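Local coordinates for relaxosome protein TraM (Escherichia coli, PDB 4QPO) that binds plasmid DNA sequence-specifically through its ribbon-helix-helix domain and, within the relaxosome, helps TraI cut the origin of transfer during bacterial conjugation, at the interface of chains A and B. Sequence-based numbering; all coordinates share one arbitrary frame. Chains: chain A/B, Relaxosome protein TraM.

Contact 1: the interface of chains A and B. Residues chain A 41-42, 45-46; chain B 15, 38, 41-42.
Where A:Leu42 meets B:Leu42, helix 34-52 of chain A crosses helix 34-49 of chain B so closely that the CA atoms of these two residues lie 4.1 Å apart, backbone against backbone, beside the two-fold axis of the ribbon-helix-helix dimer. The leucines around the crossing fill the angle between the two helices and form part of the dimer's hydrophobic core. A:Leu42 sends its CG anti to the backbone N (chi1 172°), which carries CD1 across to the preceding turn of the partner helix. There this methyl lies 3.5 Å from B:Leu41 CB and 3.3 Å from the carbonyl O of B:Ala38, touching side chain and main chain at once. The symmetry-related arrangement puts B:Leu42 CD1 at 3.4 Å from A:Leu41 CB, a pair slightly closer than ordinary van der Waals contact; the two side chains run obliquely across each other.

The two methyls of B:Leu41 part company. CD2 reaches the backbone of A:Gly45, 3.6 Å from the carbonyl O, while CD1 turns to A:Leu46 and meets its CD1 methyl to methyl at 3.5 Å. With no side chain at A:Gly45, the backbone of chain B can come in close: the CA carbon of A:Gly45 stands 3.3 Å from the B:Leu41 carbonyl O. A:Leu46 has an unusual first torsion of -146°, well away from a staggered value, and this turns its CD1 towards chain B, into the angle between B:Leu41 and B:Ile15. B:Ile15, from helix 9-24, approaches that methyl from another direction, roughly perpendicular to the A:Leu46 side chain, and joins the first helix of chain B to the crossing. B:Ile15 touches with its methylene CG1, 3.9 Å from A:Leu46 CD1.

Contact 2: the interface of chains A and B. Residues chain A 3, 38-39, 42; chain B 5-7, 15, 38.
A:Val3 and B:Leu5 pair backbone to backbone as an antiparallel bridge between the two N-terminal strands 2-6, the ribbon of the ribbon-helix-helix fold. The amide N of A:Val3 donates to the carbonyl O of B:Leu5 at 2.6 Å. In return B:Leu5 N donates to A:Val3 O at 2.9 Å. The two bonds close a ring that fixes the strand register.

The tight part is the face turned to the helices. Side chains of A:Val3 and B:Leu5 run alongside each other, with A:Val3 CG2 3.8 Å from B:Leu5 CB. B:Leu5 extends its CG anti to the backbone N (chi1 -162°), bringing CD2 against helix 34-52, 3.6 Å from A:Ser39 CA. B:Ile7 forks between two partners: CG2 packs at 3.7 Å on the CD2 methyl of A:Leu42, and CD1 lies 3.8 Å from A:Val3 CG1. Both neighbours meet the isoleucine at about a right angle, so its branches wedge between strand and helix.

The contact is looser towards its borders. B:Ile15 CD1 stays 4.4 Å from A:Leu42 CD1. At the end of the strand, A:Ser39 OG is 4.1 Å from B:Tyr6 O, and the B:Tyr6 ring turns away from the core and contributes little to the interface. It lies on the opposite face of the ribbon, the face with which proteins of this fold typically read the DNA major groove. The site lies between the inner face of the two-stranded ribbon and the second helices, and ties one to the other.

Contact 1: the interface of chains A and B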
# COMPACT_ATOMS: atom_id res chain seq x y z
N LEU A 41 10.21 -5.11 3.53
CA LEU A 41 8.85 -5.15 3.00
C LEU A 41 7.83 -5.39 4.11
O LEU A 41 6.69 -4.89 4.03
CB LEU A 41 8.74 -6.22 1.93
CG LEU A 41 9.38 -5.90 0.59
CD1 LEU A 41 9.38 -7.14 -0.25
CD2 LEU A 41 8.63 -4.77 -0.12
N LEU A 42 8.24 -6.11 5.15
CA LEU A 42 7.37 -6.42 6.28
C LEU A 42 7.14 -5.18 7.13
O LEU A 42 6.03 -4.92 7.61
CB LEU A 42 7.97 -7.55 7.13
CG LEU A 42 7.33 -7.91 8.48
CD1 LEU A 42 5.86 -8.16 8.36
CD2 LEU A 42 8.00 -9.13 9.02
N GLY A 45 4.89 -2.89 5.14
CA GLY A 45 3.55 -3.41 5.31
C GLY A 45 2.95 -3.02 6.65
O GLY A 45 1.78 -2.71 6.72
N LEU A 46 3.75 -3.05 7.71
CA LEU A 46 3.34 -2.54 9.00
C LEU A 46 3.00 -1.05 8.98
O LEU A 46 1.98 -0.65 9.54
CB LEU A 46 4.45 -2.82 10.02
CG LEU A 46 4.11 -3.15 11.44
CD1 LEU A 46 2.99 -4.16 11.59
CD2 LEU A 46 5.37 -3.64 12.11
N ILE B 15 3.13 -6.01 15.74
CA ILE B 15 2.38 -7.17 15.28
C ILE B 15 1.65 -7.84 16.44
O ILE B 15 0.50 -8.22 16.29
CB ILE B 15 3.30 -8.17 14.56
CG1 ILE B 15 3.93 -7.46 13.36
CG2 ILE B 15 2.49 -9.39 14.09
CD1 ILE B 15 4.99 -8.27 12.63
N ALA B 38 2.08 -11.72 10.06
CA ALA B 38 3.35 -11.20 9.54
C ALA B 38 3.47 -11.49 8.04
O ALA B 38 3.98 -10.65 7.29
CB ALA B 38 4.51 -11.81 10.28
N LEU B 41 1.37 -9.04 6.16
CA LEU B 41 2.00 -7.72 6.14
C LEU B 41 3.15 -7.65 5.12
O LEU B 41 3.34 -6.63 4.45
CB LEU B 41 2.52 -7.35 7.55
CG LEU B 41 1.41 -7.09 8.59
CD1 LEU B 41 2.00 -7.10 9.98
CD2 LEU B 41 0.68 -5.78 8.32
N LEU B 42 3.90 -8.73 5.02
CA LEU B 42 4.97 -8.82 4.03
C LEU B 42 4.39 -8.73 2.61
O LEU B 42 4.91 -7.99 1.78
CB LEU B 42 5.77 -10.12 4.22
CG LEU B 42 6.79 -10.44 3.12
CD1 LEU B 42 7.73 -9.30 2.93
CD2 LEU B 42 7.59 -11.70 3.47

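Contact 2: the interface of chains A and B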
# COMPACT_ATOMS: atom_id res chain seq x y z
N VAL A 3 11.21 -14.38 13.48
CA VAL A 3 9.88 -14.82 13.03
C VAL A 3 9.99 -15.87 11.93
O VAL A 3 10.93 -15.88 11.14
CB VAL A 3 9.01 -13.64 12.52
CG1 VAL A 3 8.82 -12.64 13.59
CG2 VAL A 3 9.63 -12.97 11.34
N ALA A 38 13.10 -8.66 2.42
CA ALA A 38 11.92 -9.22 3.05
C ALA A 38 11.55 -8.46 4.32
O ALA A 38 10.39 -8.14 4.55
CB ALA A 38 12.14 -10.70 3.37
N SER A 39 12.55 -8.17 5.13
CA SER A 39 12.35 -7.48 6.38
C SER A 39 11.88 -6.05 6.12
O SER A 39 11.01 -5.52 6.82
CB SER A 39 13.65 -7.51 7.19
OG SER A 39 13.60 -6.64 8.29
N LEU A 42 8.24 -6.11 5.15
CA LEU A 42 7.37 -6.42 6.28
C LEU A 42 7.14 -5.18 7.13
O LEU A 42 6.03 -4.92 7.61
CB LEU A 42 7.97 -7.55 7.13
CG LEU A 42 7.33 -7.91 8.48
CD1 LEU A 42 5.86 -8.16 8.36
CD2 LEU A 42 8.00 -9.13 9.02
N LEU B 5 13.20 -14.90 9.57
CA LEU B 5 13.56 -13.50 9.56
C LEU B 5 13.71 -12.94 10.97
O LEU B 5 12.92 -13.27 11.85
CB LEU B 5 12.49 -12.73 8.80
CG LEU B 5 12.82 -11.34 8.29
CD1 LEU B 5 14.12 -11.40 7.49
CD2 LEU B 5 11.66 -10.87 7.40
N TYR B 6 14.71 -12.09 11.16
CA TYR B 6 14.83 -11.31 12.38
C TYR B 6 14.28 -9.90 12.14
O TYR B 6 14.71 -9.21 11.23
CB TYR B 6 16.28 -11.27 12.84
CG TYR B 6 16.78 -12.60 13.33
CD1 TYR B 6 17.09 -13.63 12.43
CD2 TYR B 6 16.97 -12.83 14.69
CE1 TYR B 6 17.55 -14.86 12.89
CE2 TYR B 6 17.43 -14.05 15.15
CZ TYR B 6 17.73 -15.06 14.24
OH TYR B 6 18.19 -16.27 14.69
N ILE B 7 13.28 -9.51 12.93
CA ILE B 7 12.68 -8.19 12.77
C ILE B 7 12.97 -7.35 14.02
O ILE B 7 13.46 -7.87 15.03
CB ILE B 7 11.15 -8.29 12.53
CG1 ILE B 7 10.42 -8.83 13.76
CG2 ILE B 7 10.86 -9.15 11.30
CD1 ILE B 7 8.90 -8.86 13.60
N ILE B 15 3.13 -6.01 15.74
CA ILE B 15 2.38 -7.17 15.28
C ILE B 15 1.65 -7.84 16.44
O ILE B 15 0.50 -8.22 16.29
CB ILE B 15 3.30 -8.17 14.56
CG1 ILE B 15 3.93 -7.46 13.36
CG2 ILE B 15 2.49 -9.39 14.09
CD1 ILE B 15 4.99 -8.27 12.63
N ALA B 38 2.08 -11.72 10.06
CA ALA B 38 3.35 -11.20 9.54
C ALA B 38 3.47 -11.49 8.04
O ALA B 38 3.98 -10.65 7.29
CB ALA B 38 4.51 -11.81 10.28

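Contact 1 and contact 2 are neighbouring layers of one two-fold dimer interface, their C-alpha centres about 7 Å apart. They share A:Leu42, B:Ile15 and B:Ala38, and A:Leu42 is the main bridge: one methyl serves the helix crossing of contact 1, the other the underside of the ribbon in contact 2. The crossed second helices thus support the paired strands, which probably keeps the DNA-binding face in shape. Each contact has a twin with the chains exchanged. The deposited assembly holds four copies of this N-terminal domain; the full-length protein is a homotetramer, but this fragment alone does not show how its two dimers are joined there.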